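Local atomic coordinates of pesticidial crystal protein CRY2AA (Bacillus thuringiensis serovar kurstaki, PDB entry 1I5P), a protein that kills dipteran and lepidopteran larvae by binding to their midgut epithelial cells and promoting colloid-osmotic lysis. Residues Arg213-Arg217 against Asn577-Asn581; Lys263-Leu267 against Met623-Leu629; Gln284-Phe288 against Pro430-Arg434; Pro372-Leu378 against Thr395-Thr401; Asn506-Phe511 against Leu523-Ser528. One frame throughout, in Å; residues are numbered along the deposited sequence.

The five contacts illustrate how interface chemistry follows position in a three-domain toxin. Contacts 1 and 2 both bring the helical N-terminal domain, or the linker leaving it, against the C-terminal jelly roll; they adjoin through the salt bridge between K263 and D578. Contact 1 is partly buried and polar, with an arginine and waters, whereas contact 2 is buried and almost wholly apolar. Contacts 3 and 4 belong to the middle domain and touch each other: a water-threaded meeting of loops beside a buried pair of strands. Contact 5, a partly exposed hairpin base, shares its sheet with contact 2 through neighbouring strands 522-525 and 617-626, yet adds stacked amides and a salt bridge to its backbone pairing.

Contact 1: Arg213-Arg217 against Asn577-Asn581; sequences RNYTR and NDGVN
R213 reaches from its helix to the 577-581 loop and delivers the one direct hydrogen bond of the contact, from NH2 to N577 O at 2.6 Å. The bond is bent, 139° at the hydrogen. CG stands opposite the backbone N (chi1 179°) and the chain runs out straight to NE, which carries the guanidinium across to the loop. There D578 O lies over the centre of one guanidinium face, 3.3 Å above its plane, while N577 O sits at the edge. Within the helix, NH1 also donates to N214 OD1 at 3.1 Å, so two different nitrogens fix the rotation of the group.

Water adds two bridges. One donates to both R213 O and D578 O; the other accepts from R213 NH2 and donates to N577 OD1, while N577 ND2 is bonded to T573 O.

Van der Waals contact completes the interface: R217 CG packs on the G579 backbone, 3.3 Å from G579 O, and V580 CG2 approaches R217 CA at 4.1 Å.

The contact joins helix 202-232 of the N-terminal bundle to the C-terminal domain. N221 of the same helix bonds G579 and N581, helix 170-193 packs against T216, and strand 585-597 backs the loop through F587.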
# COMPACT_ATOMS: atom_id res chain seq x y z
N ARG A 213 17.87 -13.32 -5.15
CA ARG A 213 17.44 -12.59 -6.34
C ARG A 213 16.56 -13.44 -7.24
O ARG A 213 15.44 -13.04 -7.59
CB ARG A 213 18.64 -12.10 -7.14
CG ARG A 213 18.24 -11.35 -8.42
CD ARG A 213 19.31 -11.45 -9.50
NE ARG A 213 18.97 -10.70 -10.71
CZ ARG A 213 18.27 -11.18 -11.74
NH1 ARG A 213 17.81 -12.42 -11.73
NH2 ARG A 213 18.04 -10.40 -12.79
N ASN A 214 17.05 -14.62 -7.63
CA ASN A 214 16.31 -15.49 -8.54
C ASN A 214 14.97 -15.98 -8.02
O ASN A 214 13.99 -16.02 -8.77
CB ASN A 214 17.17 -16.68 -8.96
CG ASN A 214 18.39 -16.26 -9.77
OD1 ASN A 214 18.43 -15.17 -10.33
ND2 ASN A 214 19.38 -17.14 -9.84
N TYR A 215 14.90 -16.35 -6.75
CA TYR A 215 13.63 -16.81 -6.22
C TYR A 215 12.67 -15.64 -6.01
O TYR A 215 11.46 -15.78 -6.17
CB TYR A 215 13.84 -17.61 -4.93
CG TYR A 215 14.35 -19.01 -5.21
CD1 TYR A 215 15.68 -19.36 -4.97
CD2 TYR A 215 13.51 -19.98 -5.77
CE1 TYR A 215 16.16 -20.63 -5.29
CE2 TYR A 215 13.98 -21.25 -6.09
CZ TYR A 215 15.31 -21.58 -5.84
OH TYR A 215 15.76 -22.84 -6.15
N THR A 216 13.21 -14.47 -5.67
CA THR A 216 12.36 -13.29 -5.50
C THR A 216 11.69 -13.03 -6.85
O THR A 216 10.50 -12.71 -6.92
CB THR A 216 13.19 -12.05 -5.09
OG1 THR A 216 13.62 -12.18 -3.73
CG2 THR A 216 12.36 -10.78 -5.24
N ARG A 217 12.46 -13.18 -7.91
CA ARG A 217 11.95 -12.99 -9.26
C ARG A 217 10.84 -13.99 -9.57
O ARG A 217 9.73 -13.59 -9.94
CB ARG A 217 13.10 -13.13 -10.27
CG ARG A 217 12.65 -13.32 -11.71
CD ARG A 217 13.14 -14.67 -12.21
NE ARG A 217 14.49 -14.61 -12.75
CZ ARG A 217 15.35 -15.62 -12.76
NH1 ARG A 217 15.01 -16.79 -12.24
NH2 ARG A 217 16.54 -15.47 -13.31
N ASN A 577 18.02 -6.04 -15.35
CA ASN A 577 17.06 -5.78 -14.30
C ASN A 577 17.13 -6.89 -13.25
O ASN A 577 17.89 -7.84 -13.38
CB ASN A 577 15.66 -5.71 -14.90
CG ASN A 577 15.32 -6.94 -15.73
OD1 ASN A 577 15.33 -8.07 -15.23
ND2 ASN A 577 15.03 -6.74 -17.02
N ASP A 578 16.33 -6.76 -12.20
CA ASP A 578 16.30 -7.75 -11.14
C ASP A 578 15.44 -8.94 -11.52
O ASP A 578 15.31 -9.91 -10.77
CB ASP A 578 15.79 -7.11 -9.84
CG ASP A 578 16.89 -6.43 -9.06
OD1 ASP A 578 17.78 -5.81 -9.68
OD2 ASP A 578 16.87 -6.52 -7.81
N GLY A 579 14.85 -8.87 -12.71
CA GLY A 579 14.03 -9.96 -13.20
C GLY A 579 12.54 -9.89 -12.89
O GLY A 579 11.78 -10.68 -13.42
N VAL A 580 12.13 -8.94 -12.06
CA VAL A 580 10.72 -8.80 -11.71
C VAL A 580 9.96 -7.96 -12.73
O VAL A 580 10.32 -6.81 -12.99
CB VAL A 580 10.55 -8.13 -10.33
CG1 VAL A 580 9.07 -7.92 -10.03
CG2 VAL A 580 11.20 -8.98 -9.25
N ASN A 581 8.90 -8.53 -13.30
CA ASN A 581 8.09 -7.79 -14.27
C ASN A 581 6.83 -7.34 -13.53
O ASN A 581 5.92 -8.14 -13.27
CB ASN A 581 7.71 -8.67 -15.46
CG ASN A 581 7.30 -7.85 -16.68
OD1 ASN A 581 6.38 -7.03 -16.61
ND2 ASN A 581 7.99 -8.06 -17.79
O HOH W 1 14.66 -10.39 -8.01
O HOH W 2 16.56 -10.42 -15.70

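Contact 2: Lys263-Leu267 against Met623-Leu629; sequences KYQSL and MFVPTNL
Y264 presents its ring to two side chains of the 623-629 segment, crossing both at about a right angle. M623 CE comes within 3.7 Å of Y264 OH, and V625 CG2 approaches Y264 CD2 at 3.9 Å. The bend of M623 at chi2 (-104°) swings its methyl toward the phenol end of the ring, whose hydroxyl is hydrogen-bonded to D589.

Further van der Waals contacts follow. L267 CD1 meets M623 CB at 4.2 Å, an apolar pair, and L629 CD1 fits against S266 CB at 3.6 Å. Two carbons rest on carbonyl oxygens instead: L267 CD1 on F624 O and P626 CD on S266 O.

Polar linkage is indirect: a water accepts from Q265 N at 2.8 Å and lies within hydrogen-bonding distance of L629 O. L629 is held in position by the type I turn P626-L629, closed by L629 N to P626 O.

The linker after helix 238-259 thus lies against the end of strand 617-626. Strand 493-496 lines both L267 and M623, strand 541-550 flanks M623 and F624, and D589 of strand 585-597 binds K263 as well as Y264.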
# COMPACT_ATOMS: atom_id res chain seq x y z
N LYS A 263 17.05 -7.45 -0.02
CA LYS A 263 18.44 -7.22 -0.39
C LYS A 263 19.02 -6.03 0.38
O LYS A 263 20.22 -5.78 0.33
CB LYS A 263 18.56 -6.97 -1.90
CG LYS A 263 18.06 -5.58 -2.31
CD LYS A 263 17.53 -5.48 -3.75
CE LYS A 263 18.62 -5.31 -4.79
NZ LYS A 263 18.03 -4.79 -6.06
N TYR A 264 18.16 -5.28 1.06
CA TYR A 264 18.60 -4.12 1.84
C TYR A 264 18.49 -4.34 3.34
O TYR A 264 17.69 -5.15 3.81
CB TYR A 264 17.79 -2.88 1.46
CG TYR A 264 18.03 -2.37 0.05
CD1 TYR A 264 17.07 -2.53 -0.94
CD2 TYR A 264 19.24 -1.77 -0.30
CE1 TYR A 264 17.30 -2.11 -2.25
CE2 TYR A 264 19.49 -1.35 -1.60
CZ TYR A 264 18.51 -1.52 -2.57
OH TYR A 264 18.78 -1.15 -3.87
N GLN A 265 19.29 -3.60 4.10
CA GLN A 265 19.27 -3.65 5.55
C GLN A 265 19.15 -2.24 6.06
O GLN A 265 19.71 -1.31 5.47
CB GLN A 265 20.55 -4.27 6.12
CG GLN A 265 20.71 -5.76 5.85
CD GLN A 265 22.01 -6.29 6.41
OE1 GLN A 265 22.06 -6.75 7.56
NE2 GLN A 265 23.07 -6.23 5.62
N SER A 266 18.44 -2.07 7.17
CA SER A 266 18.27 -0.77 7.78
C SER A 266 17.63 0.20 6.78
O SER A 266 18.13 1.30 6.55
CB SER A 266 19.63 -0.24 8.25
OG SER A 266 19.49 0.80 9.20
N LEU A 267 16.53 -0.24 6.18
CA LEU A 267 15.81 0.57 5.21
C LEU A 267 14.36 0.69 5.65
O LEU A 267 13.59 -0.27 5.58
CB LEU A 267 15.85 -0.09 3.83
CG LEU A 267 15.07 0.67 2.76
CD1 LEU A 267 15.65 2.07 2.62
CD2 LEU A 267 15.13 -0.07 1.44
N MET A 623 15.30 5.48 -2.55
CA MET A 623 15.76 4.93 -1.29
C MET A 623 17.14 5.37 -0.86
O MET A 623 18.10 5.31 -1.63
CB MET A 623 15.69 3.41 -1.31
CG MET A 623 16.24 2.80 -2.56
SD MET A 623 14.92 2.25 -3.64
CE MET A 623 15.79 0.95 -4.52
N PHE A 624 17.22 5.83 0.39
CA PHE A 624 18.47 6.27 0.99
C PHE A 624 18.93 5.12 1.88
O PHE A 624 18.22 4.70 2.80
CB PHE A 624 18.26 7.54 1.82
CG PHE A 624 17.77 8.71 1.01
CD1 PHE A 624 16.44 8.80 0.65
CD2 PHE A 624 18.66 9.69 0.59
CE1 PHE A 624 15.99 9.87 -0.13
CE2 PHE A 624 18.21 10.77 -0.19
CZ PHE A 624 16.87 10.85 -0.55
N VAL A 625 20.12 4.62 1.59
CA VAL A 625 20.67 3.50 2.33
C VAL A 625 21.99 3.89 3.00
O VAL A 625 22.80 4.60 2.41
CB VAL A 625 20.90 2.31 1.37
CG1 VAL A 625 21.38 1.09 2.13
CG2 VAL A 625 19.59 2.00 0.63
N PRO A 626 22.21 3.43 4.24
CA PRO A 626 23.46 3.77 4.93
C PRO A 626 24.61 3.38 4.02
O PRO A 626 24.63 2.28 3.45
CB PRO A 626 23.37 2.93 6.19
CG PRO A 626 21.90 3.03 6.51
CD PRO A 626 21.30 2.71 5.15
N THR A 627 25.56 4.30 3.87
CA THR A 627 26.71 4.11 3.00
C THR A 627 27.53 2.84 3.20
O THR A 627 28.14 2.33 2.26
CB THR A 627 27.67 5.32 3.09
OG1 THR A 627 28.30 5.33 4.38
CG2 THR A 627 26.88 6.62 2.92
N ASN A 628 27.54 2.31 4.42
CA ASN A 628 28.32 1.10 4.69
C ASN A 628 27.49 -0.17 4.65
O ASN A 628 27.92 -1.22 5.13
CB ASN A 628 29.02 1.23 6.04
CG ASN A 628 28.07 1.64 7.16
OD1 ASN A 628 26.94 2.07 6.90
ND2 ASN A 628 28.53 1.52 8.40
N LEU A 629 26.30 -0.09 4.06
CA LEU A 629 25.42 -1.25 3.96
C LEU A 629 25.04 -1.51 2.51
O LEU A 629 23.92 -1.22 2.09
CB LEU A 629 24.16 -1.05 4.80
CG LEU A 629 24.34 -0.90 6.31
CD1 LEU A 629 22.98 -0.72 6.96
CD2 LEU A 629 25.04 -2.13 6.88
O HOH W 3 21.35 -2.26 2.71

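Contact 3: Gln284-Phe288 against Pro430-Arg434; sequences QTQSF and PLVIR
Q286 and I433 form the tight part of this contact, where a side-chain amide reads the backbone of a single residue. I433 N donates to Q286 OE1 at 2.9 Å, a nearly straight bond of 169°, and arrives tilted 16° from the plane of the amide carbonyl. Q286 NE2 returns a weak hydrogen bond to I433 O at 3.3 Å. With CG placed opposite the backbone N (chi1 -176°) and the chain extended beyond it, the amide arrives at full reach, and the pair of bonds fixes which way its oxygen and nitrogen point. Behind it, I433 CD1 meets F288 CE2 at 3.9 Å, the two side chains crossing at about a right angle; L296 and L438 add apolar surface around them.

Toward L431 the fit becomes loose and water takes over. T285 OG1 approaches L431 CD1 only to 4.2 Å, and two waters fill in between the segments: one links T285 OG1 with L431 O, another accepts from Q286 N and donates to L431 O. A third water lies at the edge of the F288 ring, 2.8 Å from Q286 OE1 and close to P430 O.

The amide thereby pairs with one residue's N-H and C=O much as a neighbouring strand would, though the second bond is weak. It ties the start of strand 287-289 to the loop entering helix 435-438 in the beta-prism domain.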
# COMPACT_ATOMS: atom_id res chain seq x y z
N GLN A 284 -24.72 2.57 -5.25
CA GLN A 284 -23.54 2.46 -6.10
C GLN A 284 -23.69 1.22 -6.98
O GLN A 284 -23.23 0.14 -6.63
CB GLN A 284 -22.29 2.37 -5.23
CG GLN A 284 -22.20 3.51 -4.21
CD GLN A 284 -22.93 3.21 -2.90
OE1 GLN A 284 -23.85 2.40 -2.85
NE2 GLN A 284 -22.52 3.89 -1.84
N THR A 285 -24.32 1.41 -8.13
CA THR A 285 -24.62 0.30 -9.04
C THR A 285 -23.73 0.05 -10.25
O THR A 285 -23.71 -1.06 -10.78
CB THR A 285 -26.06 0.46 -9.59
OG1 THR A 285 -26.23 1.80 -10.07
CG2 THR A 285 -27.07 0.20 -8.50
N GLN A 286 -23.01 1.06 -10.71
CA GLN A 286 -22.18 0.86 -11.89
C GLN A 286 -21.20 -0.30 -11.75
O GLN A 286 -20.58 -0.50 -10.71
CB GLN A 286 -21.44 2.15 -12.24
CG GLN A 286 -20.64 2.07 -13.51
CD GLN A 286 -20.22 3.44 -14.01
OE1 GLN A 286 -20.21 4.41 -13.26
NE2 GLN A 286 -19.85 3.52 -15.28
N SER A 287 -21.07 -1.08 -12.82
CA SER A 287 -20.18 -2.22 -12.83
C SER A 287 -18.93 -1.83 -13.62
O SER A 287 -19.02 -1.08 -14.59
CB SER A 287 -20.87 -3.42 -13.49
OG SER A 287 -20.15 -4.62 -13.28
N PHE A 288 -17.77 -2.31 -13.19
CA PHE A 288 -16.53 -1.97 -13.88
C PHE A 288 -15.71 -3.20 -14.24
O PHE A 288 -15.82 -4.25 -13.60
CB PHE A 288 -15.66 -1.05 -13.02
CG PHE A 288 -16.35 0.22 -12.58
CD1 PHE A 288 -17.06 0.26 -11.39
CD2 PHE A 288 -16.30 1.36 -13.38
CE1 PHE A 288 -17.71 1.42 -10.98
CE2 PHE A 288 -16.95 2.53 -12.98
CZ PHE A 288 -17.66 2.56 -11.78
N PRO A 430 -19.25 9.75 -9.46
CA PRO A 430 -20.67 10.11 -9.56
C PRO A 430 -21.45 8.81 -9.76
O PRO A 430 -20.85 7.75 -9.91
CB PRO A 430 -20.70 10.99 -10.81
CG PRO A 430 -19.69 10.30 -11.68
CD PRO A 430 -18.54 10.10 -10.70
N LEU A 431 -22.78 8.89 -9.79
CA LEU A 431 -23.58 7.69 -9.97
C LEU A 431 -23.14 6.93 -11.22
O LEU A 431 -23.02 5.70 -11.21
CB LEU A 431 -25.07 8.04 -10.08
CG LEU A 431 -26.02 6.85 -10.27
CD1 LEU A 431 -25.91 5.90 -9.08
CD2 LEU A 431 -27.46 7.35 -10.42
N VAL A 432 -22.89 7.66 -12.30
CA VAL A 432 -22.46 7.04 -13.55
C VAL A 432 -21.28 7.80 -14.15
O VAL A 432 -21.37 9.00 -14.41
CB VAL A 432 -23.60 7.02 -14.60
CG1 VAL A 432 -23.14 6.28 -15.85
CG2 VAL A 432 -24.84 6.36 -14.02
N ILE A 433 -20.18 7.09 -14.36
CA ILE A 433 -19.00 7.70 -14.96
C ILE A 433 -19.12 7.47 -16.46
O ILE A 433 -19.32 6.35 -16.90
CB ILE A 433 -17.70 7.03 -14.47
CG1 ILE A 433 -17.59 7.14 -12.95
CG2 ILE A 433 -16.50 7.66 -15.17
CD1 ILE A 433 -16.48 6.32 -12.35
N ARG A 434 -19.00 8.55 -17.23
CA ARG A 434 -19.11 8.47 -18.68
C ARG A 434 -18.01 7.58 -19.26
O ARG A 434 -16.91 7.51 -18.71
CB ARG A 434 -18.99 9.88 -19.29
CG ARG A 434 -19.70 10.96 -18.48
CD ARG A 434 -19.83 12.28 -19.23
NE ARG A 434 -18.57 13.00 -19.45
CZ ARG A 434 -18.11 13.35 -20.65
NH1 ARG A 434 -18.78 13.03 -21.74
NH2 ARG A 434 -16.98 14.04 -20.76
O HOH W 4 -24.63 3.47 -12.17
O HOH W 5 -19.78 5.17 -10.57
O HOH W 6 -22.58 3.67 -9.29

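Contact 4: Pro372-Leu378 against Thr395-Thr401; sequences PFVRSWL and TESFQTT
F373 and F398 meet edge to face across an antiparallel strand pair of the beta-prism domain, with a classic bulge within 373-377 and a G1 bulge at the start of 397-400. The edge of F398 points toward the face of F373, with centroids 5.8 Å apart and planes at 61°; F398 CB also touches F373 CD2 at 3.5 Å. Beyond F373, the F398 ring lies against S376 CB and L378 CD2. On the sheet face carrying R375, W377 and Q399, W377 turns a ring edge to Q399 CB, while R375 CG lies over one face of the indole.

Backbone bonds set this register. At the classic bulge, Q399 O accepts from V374 N and R375 N; at the G1 bulge, E396 and S397 both face W377, which exchanges paired bonds with S397. Farther out, R405 binds Q399 OE1 and makes a cation-pi contact with W377, while R375 NH1 meets both D45, in a salt bridge, and S415 OG. At the far end E396 OE2, bonded to Q394 NE2, also accepts from a water at 2.6 Å.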
# COMPACT_ATOMS: atom_id res chain seq x y z
N PRO A 372 -4.98 13.46 11.55
CA PRO A 372 -5.44 13.03 10.23
C PRO A 372 -6.66 12.12 10.29
O PRO A 372 -6.99 11.56 11.34
CB PRO A 372 -4.23 12.28 9.68
CG PRO A 372 -3.68 11.64 10.93
CD PRO A 372 -3.71 12.81 11.90
N PHE A 373 -7.32 11.97 9.15
CA PHE A 373 -8.48 11.10 9.05
C PHE A 373 -7.95 9.67 9.03
O PHE A 373 -6.87 9.42 8.47
CB PHE A 373 -9.24 11.37 7.75
CG PHE A 373 -10.01 12.66 7.75
CD1 PHE A 373 -9.68 13.68 6.88
CD2 PHE A 373 -11.10 12.83 8.60
CE1 PHE A 373 -10.41 14.86 6.85
CE2 PHE A 373 -11.84 14.01 8.58
CZ PHE A 373 -11.50 15.03 7.71
N VAL A 374 -8.67 8.73 9.65
CA VAL A 374 -8.24 7.33 9.65
C VAL A 374 -9.39 6.37 9.37
O VAL A 374 -9.17 5.23 8.92
CB VAL A 374 -7.57 6.94 11.01
CG1 VAL A 374 -6.24 7.65 11.16
CG2 VAL A 374 -8.49 7.29 12.19
N ARG A 375 -10.62 6.82 9.59
CA ARG A 375 -11.78 5.96 9.39
C ARG A 375 -12.88 6.65 8.59
O ARG A 375 -13.13 7.84 8.78
CB ARG A 375 -12.31 5.53 10.77
CG ARG A 375 -13.39 4.46 10.75
CD ARG A 375 -13.82 4.14 12.18
NE ARG A 375 -12.78 3.49 12.98
CZ ARG A 375 -12.63 2.17 13.08
NH1 ARG A 375 -13.46 1.36 12.43
NH2 ARG A 375 -11.69 1.65 13.86
N SER A 376 -13.52 5.90 7.69
CA SER A 376 -14.60 6.46 6.87
C SER A 376 -15.82 5.54 6.80
O SER A 376 -15.72 4.33 6.99
CB SER A 376 -14.10 6.71 5.45
OG SER A 376 -13.78 5.49 4.80
N TRP A 377 -16.98 6.15 6.54
CA TRP A 377 -18.26 5.44 6.37
C TRP A 377 -18.74 5.90 5.00
O TRP A 377 -19.00 7.08 4.79
CB TRP A 377 -19.26 5.86 7.45
CG TRP A 377 -18.92 5.36 8.82
CD1 TRP A 377 -19.41 4.24 9.42
CD2 TRP A 377 -18.02 5.96 9.74
NE1 TRP A 377 -18.86 4.11 10.67
CE2 TRP A 377 -18.00 5.15 10.90
CE3 TRP A 377 -17.21 7.11 9.71
CZ2 TRP A 377 -17.21 5.45 12.01
CZ3 TRP A 377 -16.43 7.41 10.82
CH2 TRP A 377 -16.43 6.58 11.96
N LEU A 378 -18.87 4.96 4.06
CA LEU A 378 -19.26 5.30 2.71
C LEU A 378 -20.48 4.56 2.17
O LEU A 378 -20.89 4.77 1.03
CB LEU A 378 -18.08 5.04 1.78
CG LEU A 378 -16.74 5.61 2.24
CD1 LEU A 378 -15.59 4.95 1.48
CD2 LEU A 378 -16.74 7.12 2.04
N THR A 395 -23.85 8.18 3.58
CA THR A 395 -23.08 8.46 4.79
C THR A 395 -22.02 9.50 4.42
O THR A 395 -22.17 10.68 4.71
CB THR A 395 -22.39 7.19 5.34
OG1 THR A 395 -21.87 6.40 4.26
CG2 THR A 395 -23.38 6.35 6.15
N GLU A 396 -20.95 9.05 3.77
CA GLU A 396 -19.88 9.93 3.34
C GLU A 396 -19.35 10.69 4.55
O GLU A 396 -19.33 11.93 4.55
CB GLU A 396 -20.40 10.93 2.29
CG GLU A 396 -21.35 10.34 1.24
CD GLU A 396 -20.71 9.27 0.37
OE1 GLU A 396 -19.47 9.16 0.34
OE2 GLU A 396 -21.46 8.53 -0.31
N SER A 397 -18.94 9.95 5.57
CA SER A 397 -18.43 10.55 6.81
C SER A 397 -17.00 10.12 7.09
O SER A 397 -16.54 9.08 6.62
CB SER A 397 -19.34 10.15 7.98
OG SER A 397 -18.81 10.59 9.21
N PHE A 398 -16.29 10.93 7.87
CA PHE A 398 -14.90 10.63 8.19
C PHE A 398 -14.58 10.99 9.63
O PHE A 398 -15.18 11.90 10.21
CB PHE A 398 -13.96 11.38 7.24
CG PHE A 398 -14.23 11.12 5.78
CD1 PHE A 398 -15.26 11.80 5.12
CD2 PHE A 398 -13.49 10.18 5.07
CE1 PHE A 398 -15.54 11.53 3.77
CE2 PHE A 398 -13.77 9.91 3.73
CZ PHE A 398 -14.80 10.59 3.08
N GLN A 399 -13.64 10.26 10.21
CA GLN A 399 -13.25 10.48 11.59
C GLN A 399 -11.73 10.52 11.69
O GLN A 399 -11.03 9.76 11.01
CB GLN A 399 -13.83 9.37 12.46
CG GLN A 399 -13.56 9.48 13.94
CD GLN A 399 -14.37 8.47 14.72
OE1 GLN A 399 -15.60 8.55 14.77
NE2 GLN A 399 -13.69 7.51 15.33
N THR A 400 -11.23 11.41 12.54
CA THR A 400 -9.79 11.60 12.73
C THR A 400 -9.23 10.79 13.89
O THR A 400 -9.97 10.15 14.63
CB THR A 400 -9.49 13.08 13.01
OG1 THR A 400 -10.00 13.44 14.31
CG2 THR A 400 -10.15 13.97 11.96
N THR A 401 -7.90 10.80 14.03
CA THR A 401 -7.22 10.09 15.10
C THR A 401 -7.89 10.52 16.40
O THR A 401 -7.89 9.80 17.39
CB THR A 401 -5.73 10.46 15.17
OG1 THR A 401 -5.60 11.89 15.16
CG2 THR A 401 -4.99 9.88 13.97
O HOH W 7 -20.53 6.18 -1.05

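Contact 5: Asn506-Phe511 against Leu523-Ser528; sequences NQTRTF and LRFEQS
N506 and Q527 lay their amides flat on one another, planes 4° apart, with Q527 OE1 3.2 Å from N506 CG. This is stacking without a hydrogen bond between them; N506 OD1 finds its partner in T530. The bent chain of R509 folds its guanidinium over Q527, whose CB sits 3.5 Å above one face.

On the sheet face of F511 and R524, the F511 ring and R524 guanidinium planes are 17° apart, but this is not a centred stack: R524 NH2 lies 3.5 Å from F511 CG, and F511 CB sits over a face of the guanidinium. E526 holds that guanidinium side-on: its OE2 takes both NE and NH2 of R524 in a salt bridge, at 2.9 Å from NE, and its carboxylate also leans against F511. The other face pairs T510 and F525 side by side, T510 OG1 lying at the ring edge.

Beneath these groups F511 and R524 exchange two backbone bonds, and E526 N reaches R509 O. The contact is the open end of hairpin 510-513/522-525; strand 617-626 flanks it through F617 and L619, and strand 530-537 backs T510 and F525.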
# COMPACT_ATOMS: atom_id res chain seq x y z
N ASN A 506 5.79 19.12 -16.76
CA ASN A 506 5.29 18.24 -17.81
C ASN A 506 4.23 17.32 -17.20
O ASN A 506 4.17 16.13 -17.50
CB ASN A 506 6.43 17.38 -18.38
CG ASN A 506 7.48 18.21 -19.11
OD1 ASN A 506 8.60 17.73 -19.36
ND2 ASN A 506 7.13 19.43 -19.47
N GLN A 507 3.38 17.88 -16.33
CA GLN A 507 2.35 17.08 -15.67
C GLN A 507 1.34 16.43 -16.60
O GLN A 507 0.82 15.36 -16.29
CB GLN A 507 1.62 17.93 -14.62
CG GLN A 507 2.49 18.31 -13.44
CD GLN A 507 1.78 19.21 -12.45
OE1 GLN A 507 1.29 18.76 -11.41
NE2 GLN A 507 1.72 20.50 -12.77
N THR A 508 1.07 17.05 -17.75
CA THR A 508 0.11 16.47 -18.68
C THR A 508 0.66 15.23 -19.36
O THR A 508 -0.10 14.45 -19.95
CB THR A 508 -0.30 17.47 -19.78
OG1 THR A 508 0.85 17.79 -20.57
CG2 THR A 508 -0.88 18.73 -19.16
N ARG A 509 1.97 15.05 -19.29
CA ARG A 509 2.62 13.90 -19.90
C ARG A 509 3.20 12.96 -18.84
O ARG A 509 4.01 12.09 -19.14
CB ARG A 509 3.74 14.36 -20.84
CG ARG A 509 3.31 15.36 -21.92
CD ARG A 509 2.68 14.69 -23.12
NE ARG A 509 3.59 13.71 -23.72
CZ ARG A 509 4.71 14.01 -24.36
NH1 ARG A 509 5.09 15.28 -24.49
NH2 ARG A 509 5.47 13.04 -24.85
N THR A 510 2.78 13.14 -17.59
CA THR A 510 3.27 12.31 -16.49
C THR A 510 2.09 11.58 -15.84
O THR A 510 1.11 12.20 -15.46
CB THR A 510 3.98 13.16 -15.41
OG1 THR A 510 5.14 13.79 -15.99
CG2 THR A 510 4.42 12.29 -14.23
N PHE A 511 2.21 10.26 -15.71
CA PHE A 511 1.13 9.47 -15.15
C PHE A 511 1.54 8.54 -14.01
O PHE A 511 2.68 8.11 -13.93
CB PHE A 511 0.47 8.61 -16.24
CG PHE A 511 0.01 9.40 -17.44
CD1 PHE A 511 0.93 9.85 -18.38
CD2 PHE A 511 -1.33 9.72 -17.59
CE1 PHE A 511 0.51 10.61 -19.47
CE2 PHE A 511 -1.76 10.48 -18.68
CZ PHE A 511 -0.83 10.93 -19.62
N LEU A 523 5.86 6.56 -11.04
CA LEU A 523 5.61 7.79 -11.78
C LEU A 523 6.19 7.57 -13.17
O LEU A 523 7.41 7.39 -13.33
CB LEU A 523 6.30 8.97 -11.08
CG LEU A 523 5.63 10.35 -11.18
CD1 LEU A 523 4.18 10.26 -10.70
CD2 LEU A 523 6.42 11.36 -10.34
N ARG A 524 5.33 7.55 -14.18
CA ARG A 524 5.79 7.34 -15.55
C ARG A 524 5.94 8.64 -16.31
O ARG A 524 4.96 9.37 -16.53
CB ARG A 524 4.82 6.41 -16.30
CG ARG A 524 5.31 6.05 -17.70
CD ARG A 524 4.33 5.16 -18.46
NE ARG A 524 3.08 5.85 -18.80
CZ ARG A 524 1.89 5.52 -18.32
NH1 ARG A 524 1.77 4.51 -17.46
NH2 ARG A 524 0.81 6.18 -18.70
N PHE A 525 7.17 8.95 -16.71
CA PHE A 525 7.46 10.15 -17.48
C PHE A 525 7.38 9.81 -18.96
O PHE A 525 8.11 8.95 -19.45
CB PHE A 525 8.86 10.68 -17.15
CG PHE A 525 9.06 11.02 -15.69
CD1 PHE A 525 10.14 10.49 -14.99
CD2 PHE A 525 8.18 11.86 -15.02
CE1 PHE A 525 10.34 10.79 -13.64
CE2 PHE A 525 8.37 12.17 -13.67
CZ PHE A 525 9.45 11.64 -12.98
N GLU A 526 6.49 10.48 -19.68
CA GLU A 526 6.34 10.23 -21.11
C GLU A 526 6.97 11.35 -21.93
O GLU A 526 7.11 11.23 -23.15
CB GLU A 526 4.86 10.08 -21.47
CG GLU A 526 4.24 8.79 -20.96
CD GLU A 526 2.79 8.63 -21.37
OE1 GLU A 526 2.32 9.41 -22.22
OE2 GLU A 526 2.13 7.72 -20.84
N GLN A 527 7.33 12.44 -21.26
CA GLN A 527 7.96 13.57 -21.92
C GLN A 527 9.39 13.73 -21.44
O GLN A 527 9.66 13.75 -20.23
CB GLN A 527 7.16 14.85 -21.65
CG GLN A 527 7.86 16.12 -22.10
CD GLN A 527 6.92 17.30 -22.18
OE1 GLN A 527 5.81 17.27 -21.65
NE2 GLN A 527 7.36 18.36 -22.85
N SER A 528 10.32 13.85 -22.38
CA SER A 528 11.73 14.00 -22.04
C SER A 528 11.97 15.31 -21.29
O SER A 528 11.21 16.26 -21.41
CB SER A 528 12.57 13.94 -23.32
OG SER A 528 13.94 13.73 -23.02
O HOH W 8 6.79 13.37 -18.33